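PDB 3S9X: ASCH domain from Vibrio cholerae TMA 21, which is of unknown function but carries an ASCH domain of the PUA-like superfamily, a fold often associated with RNA binding. Local coordinates for residues 12-17 / 90-95; 27-32 / 77-82; 58-63 / 130-135. All blocks are in the same frame, centred on the assembly; numbering follows the deposited sequence. Where two conformers were deposited one is given.

Contact 1: 12-17 / 90-95; sequences LFLEQY and ICIIEI
Phe13, Leu14 and Tyr17 of helix 8-19 close round Ile92 of strand 89-102, a helix-on-sheet packing in which the N-terminal helix lies against the central mixed sheet of the PUA-like ASCH fold. The segment axes approach to 9.4 Å and cross at -59°.

Apolar contacts make up the interface, and Ile92 is its hub. Its CD1 is anti to CA (chi2 -180°), which extends the chain toward the helix, where CD1 meets CB of Tyr17 at 3.6 Å and the backbone CA of Leu14 at 3.8 Å. A long, branched isoleucine suits the place: it fills the groove between helix residues with its tip while its beta-branch fits an extended strand. Phe13 slides past Ile92 in the opposite sense, its CD2 3.7 Å from Ile92 CG1, which chi1 (-53°) sets anti to the carbonyl carbon. Leu14 adds its CD1 methyl from across, at a right angle to Ile92, and reaches on to Val81 of the neighbouring strand.

The Phe13 ring also meets backbone, with Cys91 CA at its edge, 3.9 Å from CE2. Here the strand is irregular: a classic beta bulge sets two residues, Ile90 and Cys91, against the single Val82 of the adjoining strand.

Polar groups stay at one end. Tyr17 OH and Glu94 OE1 are each hydrogen-bonded to the hydroxyl of Tyr29, which joins them although Tyr17 OH and Glu94 OE1 themselves lie 4.4 Å apart.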
ATOM      1  N   LEU A  12     -10.136  11.728 -11.672  1.00  9.20           N
ATOM      2  CA  LEU A  12      -9.855  11.925 -13.068  1.00  9.87           C
ATOM      3  C   LEU A  12      -8.832  10.950 -13.582  1.00  9.43           C
ATOM      4  O   LEU A  12      -8.924  10.424 -14.707  1.00 10.53           O
ATOM      5  CB  LEU A  12      -9.512  13.391 -13.396  1.00 10.26           C
ATOM      6  CG  LEU A  12     -10.601  14.421 -13.246  1.00 13.25           C
ATOM      7  CD1 LEU A  12      -9.995  15.810 -13.269  1.00 15.08           C
ATOM      8  CD2 LEU A  12     -11.559  14.228 -14.328  1.00 18.43           C
ATOM      9  N   PHE A  13      -7.765  10.751 -12.821  1.00  8.87           N
ATOM     10  CA  PHE A  13      -6.666   9.868 -13.222  1.00  8.71           C
ATOM     11  C   PHE A  13      -7.166   8.451 -13.335  1.00  7.65           C
ATOM     12  O   PHE A  13      -6.836   7.718 -14.289  1.00  8.74           O
ATOM     13  CB  PHE A  13      -5.530   9.987 -12.202  1.00  8.73           C
ATOM     14  CG  PHE A  13      -4.172   9.464 -12.626  1.00  9.07           C
ATOM     15  CD1 PHE A  13      -3.447  10.157 -13.585  1.00 11.77           C
ATOM     16  CD2 PHE A  13      -3.603   8.416 -11.990  1.00  9.24           C
ATOM     17  CE1 PHE A  13      -2.148   9.773 -13.861  1.00 13.15           C
ATOM     18  CE2 PHE A  13      -2.292   8.059 -12.256  1.00 11.14           C
ATOM     19  CZ  PHE A  13      -1.575   8.714 -13.204  1.00 13.09           C
ATOM     20  N   LEU A  14      -7.929   8.011 -12.329  1.00  8.16           N
ATOM     21  CA  LEU A  14      -8.513   6.677 -12.342  1.00  7.95           C
ATOM     22  C   LEU A  14      -9.448   6.478 -13.542  1.00  8.57           C
ATOM     23  O   LEU A  14      -9.404   5.439 -14.185  1.00 10.02           O
ATOM     24  CB  LEU A  14      -9.279   6.463 -11.071  1.00  8.35           C
ATOM     25  CG  LEU A  14      -9.974   5.103 -10.828  1.00 10.55           C
ATOM     26  CD1 LEU A  14      -9.082   3.850 -11.073  1.00 10.65           C
ATOM     27  CD2 LEU A  14     -10.619   5.059  -9.415  1.00 11.67           C
ATOM     28  N   GLU A  15     -10.232   7.521 -13.852  1.00  9.94           N
ATOM     29  CA  GLU A  15     -11.110   7.428 -15.033  1.00 11.50           C
ATOM     30  C   GLU A  15     -10.305   7.304 -16.295  1.00 10.87           C
ATOM     31  O   GLU A  15     -10.723   6.614 -17.234  1.00 11.61           O
ATOM     32  CB  GLU A  15     -12.105   8.567 -15.116  1.00 14.14           C
ATOM     33  CG  GLU A  15     -13.133   8.535 -14.081  1.00 15.33           C
ATOM     34  CD  GLU A  15     -14.293   7.484 -14.293  1.00 24.71           C
ATOM     35  OE1 GLU A  15     -15.392   7.746 -13.677  1.00 34.72           O
ATOM     36  OE2 GLU A  15     -14.115   6.400 -15.006  1.00 33.59           O
ATOM     37  N   GLN A  16      -9.110   7.939 -16.365  1.00 10.11           N
ATOM     38  CA  GLN A  16      -8.254   7.760 -17.525  1.00 11.42           C
ATOM     39  C   GLN A  16      -7.845   6.316 -17.656  1.00 10.99           C
ATOM     40  O   GLN A  16      -7.855   5.753 -18.775  1.00 11.77           O
ATOM     41  CB  GLN A  16      -7.036   8.694 -17.499  1.00 11.65           C
ATOM     42  CG  GLN A  16      -7.360  10.135 -17.694  1.00 14.58           C
ATOM     43  CD  GLN A  16      -6.223  11.051 -17.740  1.00 22.71           C
ATOM     44  OE1 GLN A  16      -6.052  11.881 -18.701  1.00 31.58           O
ATOM     45  NE2 GLN A  16      -5.452  10.996 -16.726  1.00 19.48           N
ATOM     46  N   TYR A  17      -7.423   5.690 -16.566  1.00 10.27           N
ATOM     47  CA  TYR A  17      -7.046   4.281 -16.648  1.00  9.44           C
ATOM     48  C   TYR A  17      -8.256   3.441 -17.133  1.00  8.38           C
ATOM     49  O   TYR A  17      -8.106   2.607 -17.971  1.00  9.39           O
ATOM     50  CB  TYR A  17      -6.553   3.777 -15.299  1.00  8.55           C
ATOM     51  CG  TYR A  17      -6.402   2.274 -15.263  1.00  8.23           C
ATOM     52  CD1 TYR A  17      -5.620   1.607 -16.191  1.00  9.52           C
ATOM     53  CD2 TYR A  17      -7.155   1.497 -14.359  1.00  9.64           C
ATOM     54  CE1 TYR A  17      -5.526   0.225 -16.204  1.00  8.72           C
ATOM     55  CE2 TYR A  17      -7.032   0.100 -14.382  1.00  9.94           C
ATOM     56  CZ  TYR A  17      -6.204  -0.545 -15.297  1.00  8.09           C
ATOM     57  OH  TYR A  17      -6.101  -1.908 -15.375  1.00 10.82           O
ATOM     58  N   ILE A  90       0.431   9.780  -9.080  1.00  7.34           N
ATOM     59  CA  ILE A  90       1.710   9.389  -9.700  1.00  8.13           C
ATOM     60  C   ILE A  90       1.488   8.088 -10.532  1.00  7.13           C
ATOM     61  O   ILE A  90       1.959   7.978 -11.658  1.00  8.85           O
ATOM     62  CB  ILE A  90       2.748   9.139  -8.613  1.00  8.66           C
ATOM     63  CG1 ILE A  90       3.034  10.449  -7.788  1.00  9.11           C
ATOM     64  CG2 ILE A  90       4.029   8.522  -9.241  1.00  9.92           C
ATOM     65  CD1 ILE A  90       3.417  11.635  -8.612  1.00 11.37           C
ATOM     66  N   CYS A  91       0.773   7.114  -9.990  1.00  7.17           N
ATOM     67  CA  CYS A  91       0.513   5.869 -10.709  1.00  7.77           C
ATOM     68  C   CYS A  91      -0.722   5.203 -10.068  1.00  6.72           C
ATOM     69  O   CYS A  91      -1.240   5.661  -9.093  1.00  7.38           O
ATOM     70  CB  CYS A  91       1.733   4.975 -10.755  1.00  6.86           C
ATOM     71  SG  CYS A  91       2.268   4.357  -9.166  1.00  9.32           S
ATOM     72  N   ILE A  92      -1.156   4.118 -10.713  1.00  7.12           N
ATOM     73  CA  ILE A  92      -2.235   3.321 -10.184  1.00  6.64           C
ATOM     74  C   ILE A  92      -1.688   1.879 -10.010  1.00  6.37           C
ATOM     75  O   ILE A  92      -1.101   1.348 -10.966  1.00  7.96           O
ATOM     76  CB  ILE A  92      -3.518   3.311 -11.066  1.00  8.05           C
ATOM     77  CG1 ILE A  92      -3.940   4.742 -11.349  1.00  8.14           C
ATOM     78  CG2 ILE A  92      -4.648   2.506 -10.411  1.00  8.97           C
ATOM     79  CD1 ILE A  92      -5.186   4.917 -12.205  1.00  9.27           C
ATOM     80  N   ILE A  93      -1.970   1.282  -8.860  1.00  7.04           N
ATOM     81  CA  ILE A  93      -1.592  -0.063  -8.569  1.00  7.69           C
ATOM     82  C   ILE A  93      -2.787  -0.962  -8.408  1.00  7.54           C
ATOM     83  O   ILE A  93      -3.865  -0.477  -8.020  1.00  8.57           O
ATOM     84  CB  ILE A  93      -0.654  -0.174  -7.388  1.00  7.41           C
ATOM     85  CG1 ILE A  93      -1.297   0.318  -6.086  1.00  8.36           C
ATOM     86  CG2 ILE A  93       0.703   0.485  -7.642  1.00  8.23           C
ATOM     87  CD1 ILE A  93      -0.528   0.158  -4.802  1.00 10.12           C
ATOM     88  N   GLU A  94      -2.610  -2.264  -8.712  1.00  7.65           N
ATOM     89  CA  GLU A  94      -3.657  -3.285  -8.566  1.00  8.15           C
ATOM     90  C   GLU A  94      -3.056  -4.332  -7.617  1.00  7.98           C
ATOM     91  O   GLU A  94      -1.939  -4.847  -7.822  1.00  9.12           O
ATOM     92  CB  GLU A  94      -3.976  -3.980  -9.910  1.00  8.74           C
ATOM     93  CG  GLU A  94      -5.094  -4.990  -9.773  1.00  8.98           C
ATOM     94  CD  GLU A  94      -5.529  -5.537 -11.084  1.00 12.60           C
ATOM     95  OE1 GLU A  94      -5.507  -4.837 -12.115  1.00 13.86           O
ATOM     96  OE2 GLU A  94      -6.050  -6.688 -11.050  1.00 17.98           O
ATOM     97  N   ILE A  95      -3.781  -4.621  -6.546  1.00  8.07           N
ATOM     98  CA  ILE A  95      -3.390  -5.655  -5.606  0.50  8.31           C
ATOM     99  C   ILE A  95      -3.423  -7.035  -6.277  1.00  9.42           C
ATOM    100  O   ILE A  95      -4.449  -7.398  -6.839  1.00  9.63           O
ATOM    101  CB  ILE A  95      -4.269  -5.614  -4.350  0.50  8.60           C
ATOM    102  CG1 ILE A  95      -4.045  -4.280  -3.612  0.50  9.95           C
ATOM    103  CG2 ILE A  95      -3.980  -6.885  -3.448  0.50  7.26           C
ATOM    104  CD1 ILE A  95      -4.721  -4.095  -2.233  0.50 11.57           C
TER

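Contact 2: 27-32 / 77-82; sequences EKYTSF and GHLQVV
Ser31 and Phe32 run alongside His78 and Leu79 in the same direction, and Phe32 and Leu79 pair in a parallel beta bridge. Leu79 N gives a nearly straight hydrogen bond to Ser31 O (3.0 Å, 172° at the hydrogen), and Phe32 CA lies 3.2 Å from Leu79 O in a CA-H...O contact. Before the bridge the backbones diverge, and two waters link them: one molecule donates to both Ser31 O and Gly77 O, while a second accepts from Thr30 N and donates weakly to Gly77 O. Gly77 has a positive phi, 90°, where a side chain would press on the preceding carbonyl.

The Tyr29 ring lies across Leu79. Leu79 CD1 sits over the centre of one face, 3.5 Å from the centroid, in a CH-pi contact; Lys28 CE covers the opposite face, offset toward the rim, and Gly77 O meets the edge near CD1. A leucine offers two methyls for this, and its CD2 reaches Tyr29 CE1. This is where strand 32-35 joins strand 79-83 at the margin of the mixed sheet of the ASCH fold, so the loop that follows helix 23-27 leads directly into an edge strand. Phe32 lies beside Leu79, pointing the same way, with CE1 3.9 Å from its CD1.

On the polar flank, Ser31 OG stands anti to its backbone N (chi1 -178°), a placing that brings it to the edge of the His78 imidazole, in plane, where it shares a hydrogen bond with ND1 at 2.7 Å. The imidazole uses its two nitrogens in two directions, for NE2 is bonded to Ser33 OG of strand 32-35.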
ATOM      1  N   GLU A  27     -15.019  -3.084 -16.085  1.00 15.36           N
ATOM      2  CA  GLU A  27     -16.194  -3.343 -15.330  1.00 17.38           C
ATOM      3  C   GLU A  27     -15.950  -4.374 -14.261  1.00 17.40           C
ATOM      4  O   GLU A  27     -16.764  -4.465 -13.315  1.00 20.21           O
ATOM      5  CB  GLU A  27     -17.372  -3.777 -16.252  1.00 18.64           C
ATOM      6  CG  GLU A  27     -18.070  -2.567 -16.788  1.00 24.52           C
ATOM      7  CD  GLU A  27     -19.247  -2.860 -17.687  1.00 25.15           C
ATOM      8  OE1 GLU A  27     -19.435  -4.073 -18.062  1.00 27.30           O
ATOM      9  OE2 GLU A  27     -19.938  -1.841 -17.971  1.00 32.95           O
ATOM     10  N   LYS A  28     -14.822  -5.095 -14.281  1.00 16.53           N
ATOM     11  CA  LYS A  28     -14.550  -6.080 -13.246  1.00 19.42           C
ATOM     12  C   LYS A  28     -14.121  -5.431 -11.915  1.00 14.95           C
ATOM     13  O   LYS A  28     -14.187  -6.070 -10.866  1.00 16.29           O
ATOM     14  CB  LYS A  28     -13.390  -6.953 -13.679  1.00 20.29           C
ATOM     15  CG  LYS A  28     -11.943  -6.243 -13.674  1.00 28.26           C
ATOM     16  CD  LYS A  28     -10.860  -6.907 -14.475  0.60 27.15           C
ATOM     17  CE  LYS A  28      -9.646  -6.082 -14.648  0.60 24.20           C
ATOM     18  NZ  LYS A  28      -8.336  -6.815 -14.811  0.60 29.40           N
ATOM     19  N   TYR A  29     -13.588  -4.213 -11.977  1.00 11.75           N
ATOM     20  CA  TYR A  29     -13.132  -3.561 -10.781  1.00 10.78           C
ATOM     21  C   TYR A  29     -14.249  -3.062  -9.914  1.00  9.54           C
ATOM     22  O   TYR A  29     -15.194  -2.414 -10.410  1.00 12.08           O
ATOM     23  CB  TYR A  29     -12.233  -2.389 -11.132  1.00  9.86           C
ATOM     24  CG  TYR A  29     -10.950  -2.796 -11.844  1.00 11.23           C
ATOM     25  CD1 TYR A  29      -9.950  -3.490 -11.194  1.00 12.13           C
ATOM     26  CD2 TYR A  29     -10.714  -2.435 -13.128  1.00  9.76           C
ATOM     27  CE1 TYR A  29      -8.753  -3.749 -11.767  1.00 11.21           C
ATOM     28  CE2 TYR A  29      -9.492  -2.670 -13.755  1.00 11.44           C
ATOM     29  CZ  TYR A  29      -8.492  -3.355 -13.039  1.00 11.43           C
ATOM     30  OH  TYR A  29      -7.261  -3.586 -13.670  1.00 12.05           O
ATOM     31  N   THR A  30     -14.163  -3.357  -8.628  1.00  9.67           N
ATOM     32  CA  THR A  30     -15.163  -2.988  -7.612  1.00 10.14           C
ATOM     33  C   THR A  30     -14.704  -2.331  -6.338  1.00  9.07           C
ATOM     34  O   THR A  30     -15.501  -1.959  -5.503  1.00 12.65           O
ATOM     35  CB  THR A  30     -15.972  -4.296  -7.203  1.00 11.25           C
ATOM     36  OG1 THR A  30     -15.029  -5.211  -6.617  1.00 13.93           O
ATOM     37  CG2 THR A  30     -16.586  -4.954  -8.436  1.00 13.22           C
ATOM     38  N   SER A  31     -13.369  -2.190  -6.220  1.00  9.62           N
ATOM     39  CA  SER A  31     -12.688  -1.707  -4.985  1.00 10.44           C
ATOM     40  C   SER A  31     -11.581  -0.748  -5.353  1.00  9.50           C
ATOM     41  O   SER A  31     -10.719  -1.058  -6.130  1.00  9.32           O
ATOM     42  CB  SER A  31     -12.208  -2.884  -4.154  1.00 10.91           C
ATOM     43  OG  SER A  31     -11.605  -2.501  -2.960  1.00 12.14           O
ATOM     44  N   PHE A  32     -11.704   0.457  -4.820  1.00  9.50           N
ATOM     45  CA  PHE A  32     -10.879   1.595  -5.247  1.00  8.17           C
ATOM     46  C   PHE A  32     -10.502   2.462  -4.056  1.00  8.46           C
ATOM     47  O   PHE A  32     -11.268   2.631  -3.119  1.00 10.16           O
ATOM     48  CB  PHE A  32     -11.673   2.524  -6.243  1.00  9.40           C
ATOM     49  CG  PHE A  32     -12.288   1.826  -7.371  1.00  9.34           C
ATOM     50  CD1 PHE A  32     -11.593   1.683  -8.576  1.00  9.95           C
ATOM     51  CD2 PHE A  32     -13.544   1.239  -7.273  1.00  9.88           C
ATOM     52  CE1 PHE A  32     -12.185   1.091  -9.647  1.00 11.13           C
ATOM     53  CE2 PHE A  32     -14.107   0.599  -8.302  1.00 11.78           C
ATOM     54  CZ  PHE A  32     -13.462   0.544  -9.545  1.00 11.49           C
ATOM     55  N   GLY A  77      -7.244  -7.457  -6.564  1.00  9.92           N
ATOM     56  CA  GLY A  77      -7.973  -6.747  -7.597  1.00  8.73           C
ATOM     57  C   GLY A  77      -8.329  -5.297  -7.244  1.00  9.91           C
ATOM     58  O   GLY A  77      -8.794  -4.503  -8.110  1.00 10.23           O
ATOM     59  N   HIS A  78      -8.127  -4.883  -5.983  1.00  9.05           N
ATOM     60  CA  HIS A  78      -8.251  -3.493  -5.613  1.00  8.25           C
ATOM     61  C   HIS A  78      -7.332  -2.591  -6.465  1.00  7.44           C
ATOM     62  O   HIS A  78      -6.166  -2.932  -6.638  1.00  8.97           O
ATOM     63  CB  HIS A  78      -7.881  -3.356  -4.118  1.00  9.69           C
ATOM     64  CG  HIS A  78      -7.978  -1.958  -3.613  1.00  9.26           C
ATOM     65  ND1 HIS A  78      -9.154  -1.407  -3.132  1.00 10.05           N
ATOM     66  CD2 HIS A  78      -7.026  -1.015  -3.402  1.00  8.48           C
ATOM     67  CE1 HIS A  78      -8.916  -0.178  -2.710  1.00  8.94           C
ATOM     68  NE2 HIS A  78      -7.628   0.083  -2.845  1.00  9.71           N
ATOM     69  N   LEU A  79      -7.834  -1.417  -6.824  1.00  8.05           N
ATOM     70  CA  LEU A  79      -7.031  -0.392  -7.441  1.00  7.93           C
ATOM     71  C   LEU A  79      -6.842   0.791  -6.477  1.00  7.78           C
ATOM     72  O   LEU A  79      -7.775   1.315  -5.921  1.00  9.55           O
ATOM     73  CB  LEU A  79      -7.736   0.178  -8.686  1.00  7.29           C
ATOM     74  CG  LEU A  79      -7.887  -0.776  -9.853  1.00  9.55           C
ATOM     75  CD1 LEU A  79      -8.719  -0.116 -10.972  1.00 10.54           C
ATOM     76  CD2 LEU A  79      -6.508  -1.163 -10.394  1.00 10.35           C
ATOM     77  N   GLN A  80      -5.581   1.178  -6.340  1.00  7.68           N
ATOM     78  CA  GLN A  80      -5.218   2.359  -5.571  1.00  7.41           C
ATOM     79  C   GLN A  80      -4.541   3.363  -6.534  1.00  7.12           C
ATOM     80  O   GLN A  80      -3.517   3.036  -7.171  1.00  7.97           O
ATOM     81  CB  GLN A  80      -4.303   2.074  -4.392  1.00  8.06           C
ATOM     82  CG  GLN A  80      -3.837   3.282  -3.669  1.00  7.78           C
ATOM     83  CD  GLN A  80      -2.936   3.058  -2.499  1.00  8.57           C
ATOM     84  OE1 GLN A  80      -2.881   1.936  -1.964  1.00 11.65           O
ATOM     85  NE2 GLN A  80      -2.222   4.130  -2.066  1.00 10.10           N
ATOM     86  N   VAL A  81      -5.063   4.588  -6.536  1.00  6.75           N
ATOM     87  CA  VAL A  81      -4.363   5.692  -7.092  1.00  8.19           C
ATOM     88  C   VAL A  81      -3.307   6.072  -6.062  1.00  6.71           C
ATOM     89  O   VAL A  81      -3.645   6.533  -4.955  1.00  8.28           O
ATOM     90  CB  VAL A  81      -5.263   6.907  -7.474  1.00  8.74           C
ATOM     91  CG1 VAL A  81      -4.391   8.015  -8.026  1.00 10.55           C
ATOM     92  CG2 VAL A  81      -6.408   6.453  -8.405  1.00 10.59           C
ATOM     93  N   VAL A  82      -2.056   5.905  -6.438  1.00  7.33           N
ATOM     94  CA  VAL A  82      -0.873   6.251  -5.593  1.00  6.50           C
ATOM     95  C   VAL A  82      -0.558   7.695  -5.843  1.00  6.95           C
ATOM     96  O   VAL A  82      -0.181   8.063  -6.949  1.00  8.02           O
ATOM     97  CB  VAL A  82       0.312   5.327  -5.885  1.00  7.82           C
ATOM     98  CG1 VAL A  82       1.532   5.723  -5.012  1.00 10.27           C
ATOM     99  CG2 VAL A  82      -0.090   3.849  -5.770  1.00  8.84           C
TER
HETATM  100  O   HOH W   1     -11.836  -4.777  -7.523  1.00 17.52           O
HETATM  101  O   HOH W   2     -10.812  -2.918  -8.129  1.00 29.66           O

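Contact 3: 58-63 / 130-135; sequences ASCSLE and NFFSRE
The Phe132 ring takes Leu62 on one face and Cys60 at its edge. Leu62 CD2 lies 3.7 Å above the ring plane, offset toward the rim, and its CH-pi contact measures 3.9 Å to the centroid; Leu62 CG comes down beside Phe132 CD1 at 3.6 Å. At the edge, in plane, Cys60 SG stands 3.9 Å from CZ, a sulfur-aromatic contact. SG reaches the ring from the crowded position between the backbone N and carbonyl carbon (chi1 67°). The ring of His128, one turn earlier in helix 121-139, also meets Phe132.

These groups join outermost strand 58-62 to helix 121-139, whose segment axes run at 30° to each other, 9.8 Å apart. The helix packs on the mixed sheet of the ASCH fold by this strand, and Phe132 reaches Leu149 of strand 148-158 as well. A broad phenylalanine suits the helix side, where it can meet two residues of the strand, Cys60 at its edge and Leu62 on its face.

Glu135, three residues after Phe132, brings carboxylate OE1 to 3.6 Å from Leu62 CD1. A water donates to that same oxygen at 2.6 Å and accepts from Leu62 N, so the Leu62 N-H is satisfied by a water that the helix carboxylate holds. Trp65 NE1 is a further donor to OE1. Two donors thus grip OE1, fixing the carboxylate beside the apolar Leu62.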
ATOM      1  N   ALA A  58       5.338  -4.200  -2.982  1.00  8.14           N
ATOM      2  CA  ALA A  58       4.681  -4.822  -1.819  1.00  9.08           C
ATOM      3  C   ALA A  58       4.670  -3.786  -0.717  1.00  8.64           C
ATOM      4  O   ALA A  58       5.429  -2.797  -0.709  1.00  9.37           O
ATOM      5  CB  ALA A  58       5.406  -6.083  -1.387  1.00 10.71           C
ATOM      6  N   SER A  59       3.797  -4.018   0.236  1.00  8.63           N
ATOM      7  CA  SER A  59       3.668  -3.238   1.454  1.00  8.38           C
ATOM      8  C   SER A  59       3.081  -4.082   2.543  1.00  8.56           C
ATOM      9  O   SER A  59       2.594  -5.166   2.266  1.00  8.94           O
ATOM     10  CB  SER A  59       2.826  -2.027   1.194  1.00 10.91           C
ATOM     11  OG  SER A  59       1.470  -2.319   0.977  1.00 15.68           O
ATOM     12  N   CYS A  60       3.102  -3.589   3.787  1.00  9.64           N
ATOM     13  CA  CYS A  60       2.504  -4.326   4.862  1.00  9.93           C
ATOM     14  C   CYS A  60       1.893  -3.353   5.905  1.00 10.71           C
ATOM     15  O   CYS A  60       2.096  -2.125   5.872  1.00 12.04           O
ATOM     16  CB  CYS A  60       3.543  -5.215   5.546  1.00 10.59           C
ATOM     17  SG  CYS A  60       4.841  -4.409   6.429  1.00 12.03           S
ATOM     18  N   SER A  61       1.073  -3.940   6.770  1.00 10.46           N
ATOM     19  CA  SER A  61       0.409  -3.228   7.834  1.00 10.91           C
ATOM     20  C   SER A  61       0.113  -4.182   8.995  1.00  9.94           C
ATOM     21  O   SER A  61       0.106  -5.386   8.828  1.00 10.54           O
ATOM     22  CB  SER A  61      -0.884  -2.654   7.302  1.00 11.28           C
ATOM     23  OG  SER A  61      -1.808  -3.599   6.816  1.00 12.91           O
ATOM     24  N   LEU A  62      -0.155  -3.627  10.178  1.00 11.00           N
ATOM     25  CA  LEU A  62      -0.519  -4.438  11.320  1.00 10.48           C
ATOM     26  C   LEU A  62      -1.862  -5.078  11.146  1.00 12.27           C
ATOM     27  O   LEU A  62      -2.852  -4.446  10.849  1.00 12.23           O
ATOM     28  CB  LEU A  62      -0.523  -3.638  12.604  1.00 12.78           C
ATOM     29  CG  LEU A  62       0.788  -2.973  13.052  1.00 13.06           C
ATOM     30  CD1 LEU A  62       0.496  -2.024  14.226  1.00 15.82           C
ATOM     31  CD2 LEU A  62       1.803  -4.042  13.457  1.00 15.82           C
ATOM     32  N   GLU A  63      -1.908  -6.383  11.348  1.00 11.88           N
ATOM     33  CA  GLU A  63      -3.198  -7.096  11.253  1.00 12.60           C
ATOM     34  C   GLU A  63      -4.239  -6.625  12.292  1.00 14.35           C
ATOM     35  O   GLU A  63      -5.437  -6.671  12.029  1.00 14.38           O
ATOM     36  CB  GLU A  63      -2.952  -8.575  11.409  1.00 13.19           C
ATOM     37  CG  GLU A  63      -4.149  -9.387  10.967  1.00 15.96           C
ATOM     38  CD  GLU A  63      -5.115  -9.706  12.029  1.00 25.83           C
ATOM     39  OE1 GLU A  63      -4.789  -9.621  13.229  1.00 25.75           O
ATOM     40  OE2 GLU A  63      -6.252 -10.032  11.628  1.00 28.93           O
ATOM     41  N   ASN A 130       9.917   1.307  14.035  1.00 19.65           N
ATOM     42  CA  ASN A 130       9.631   2.668  14.413  1.00 22.25           C
ATOM     43  C   ASN A 130       8.205   3.058  14.129  1.00 20.35           C
ATOM     44  O   ASN A 130       7.550   3.598  14.989  1.00 22.11           O
ATOM     45  CB  ASN A 130      10.654   3.651  13.734  1.00 24.11           C
ATOM     46  CG  ASN A 130      12.063   3.521  14.344  1.00 31.00           C
ATOM     47  OD1 ASN A 130      12.182   3.157  15.525  1.00 39.17           O
ATOM     48  ND2 ASN A 130      13.144   3.865  13.546  1.00 36.40           N
ATOM     49  N   PHE A 131       7.772   2.797  12.912  1.00 19.50           N
ATOM     50  CA  PHE A 131       6.460   3.152  12.480  1.00 18.92           C
ATOM     51  C   PHE A 131       5.387   2.366  13.219  1.00 17.23           C
ATOM     52  O   PHE A 131       4.407   2.961  13.689  1.00 17.67           O
ATOM     53  CB  PHE A 131       6.330   2.857  10.971  1.00 21.44           C
ATOM     54  CG  PHE A 131       4.964   3.108  10.459  1.00 23.40           C
ATOM     55  CD1 PHE A 131       4.469   4.418  10.399  1.00 29.63           C
ATOM     56  CD2 PHE A 131       4.152   2.096  10.136  1.00 18.80           C
ATOM     57  CE1 PHE A 131       3.221   4.672  10.000  1.00 31.69           C
ATOM     58  CE2 PHE A 131       2.836   2.362   9.704  1.00 23.82           C
ATOM     59  CZ  PHE A 131       2.386   3.645   9.656  1.00 28.98           C
ATOM     60  N   PHE A 132       5.608   1.060  13.388  1.00 15.83           N
ATOM     61  CA  PHE A 132       4.596   0.266  14.050  1.00 15.69           C
ATOM     62  C   PHE A 132       4.538   0.580  15.554  1.00 15.16           C
ATOM     63  O   PHE A 132       3.477   0.521  16.169  1.00 16.18           O
ATOM     64  CB  PHE A 132       4.838  -1.245  13.880  1.00 13.89           C
ATOM     65  CG  PHE A 132       4.624  -1.769  12.492  1.00 14.25           C
ATOM     66  CD1 PHE A 132       3.628  -1.233  11.688  1.00 12.73           C
ATOM     67  CD2 PHE A 132       5.388  -2.772  11.972  1.00 15.47           C
ATOM     68  CE1 PHE A 132       3.406  -1.717  10.413  1.00 13.55           C
ATOM     69  CE2 PHE A 132       5.170  -3.248  10.622  1.00 15.18           C
ATOM     70  CZ  PHE A 132       4.151  -2.714   9.887  1.00 13.21           C
ATOM     71  N   SER A 133       5.679   0.921  16.161  1.00 15.22           N
ATOM     72  CA  SER A 133       5.670   1.301  17.601  1.00 17.22           C
ATOM     73  C   SER A 133       4.803   2.532  17.842  1.00 18.89           C
ATOM     74  O   SER A 133       4.024   2.544  18.797  1.00 19.71           O
ATOM     75  CB  SER A 133       7.089   1.486  18.101  1.00 17.98           C
ATOM     76  OG  SER A 133       7.827   0.265  18.105  1.00 25.43           O
ATOM     77  N   ARG A 134       4.925   3.508  16.947  1.00 19.82           N
ATOM     78  CA  ARG A 134       4.103   4.733  17.028  1.00 20.58           C
ATOM     79  C   ARG A 134       2.621   4.421  16.869  1.00 17.92           C
ATOM     80  O   ARG A 134       1.794   4.928  17.639  1.00 19.19           O
ATOM     81  CB  ARG A 134       4.494   5.760  15.977  1.00 23.34           C
ATOM     82  CG  ARG A 134       5.795   6.480  16.249  1.00 27.45           C
ATOM     83  CD  ARG A 134       5.604   8.001  16.677  1.00 34.30           C
ATOM     84  N   GLU A 135       2.283   3.607  15.867  1.00 16.91           N
ATOM     85  CA  GLU A 135       0.871   3.206  15.677  1.00 16.61           C
ATOM     86  C   GLU A 135       0.368   2.470  16.896  1.00 15.60           C
ATOM     87  O   GLU A 135      -0.700   2.723  17.344  1.00 14.82           O
ATOM     88  CB  GLU A 135       0.599   2.293  14.445  1.00 17.64           C
ATOM     89  CG  GLU A 135       0.744   2.934  13.137  1.00 20.61           C
ATOM     90  CD  GLU A 135       0.180   2.070  12.014  1.00 21.23           C
ATOM     91  OE1 GLU A 135       0.343   0.844  12.106  1.00 23.30           O
ATOM     92  OE2 GLU A 135      -0.349   2.652  11.052  1.00 25.11           O
TER
HETATM   93  O   HOH W   3      -0.049  -0.628  10.033  1.00 15.81           O

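How the contacts relate
Contacts 1 and 2 share a neighbourhood, with centres about 8 Å apart: strands 89-102 and 79-83 are neighbours in the sheet, and the chain between the segments of contact 1 contains both segments of contact 2. Leu14 CD2 of the one packs on Phe32 CD1 of the other. Contact 3 lies on the other side of the chain's centre, about 24 and 23 Å away between centres, at the far outermost strand of the same sheet. All three are partly buried. Contact 1 is almost wholly apolar helix-on-sheet packing; contact 3 repeats that plan with an aromatic ring and a water-bridged carboxylate; contact 2, where backbones pair, relies more on hydrogen bonds and water.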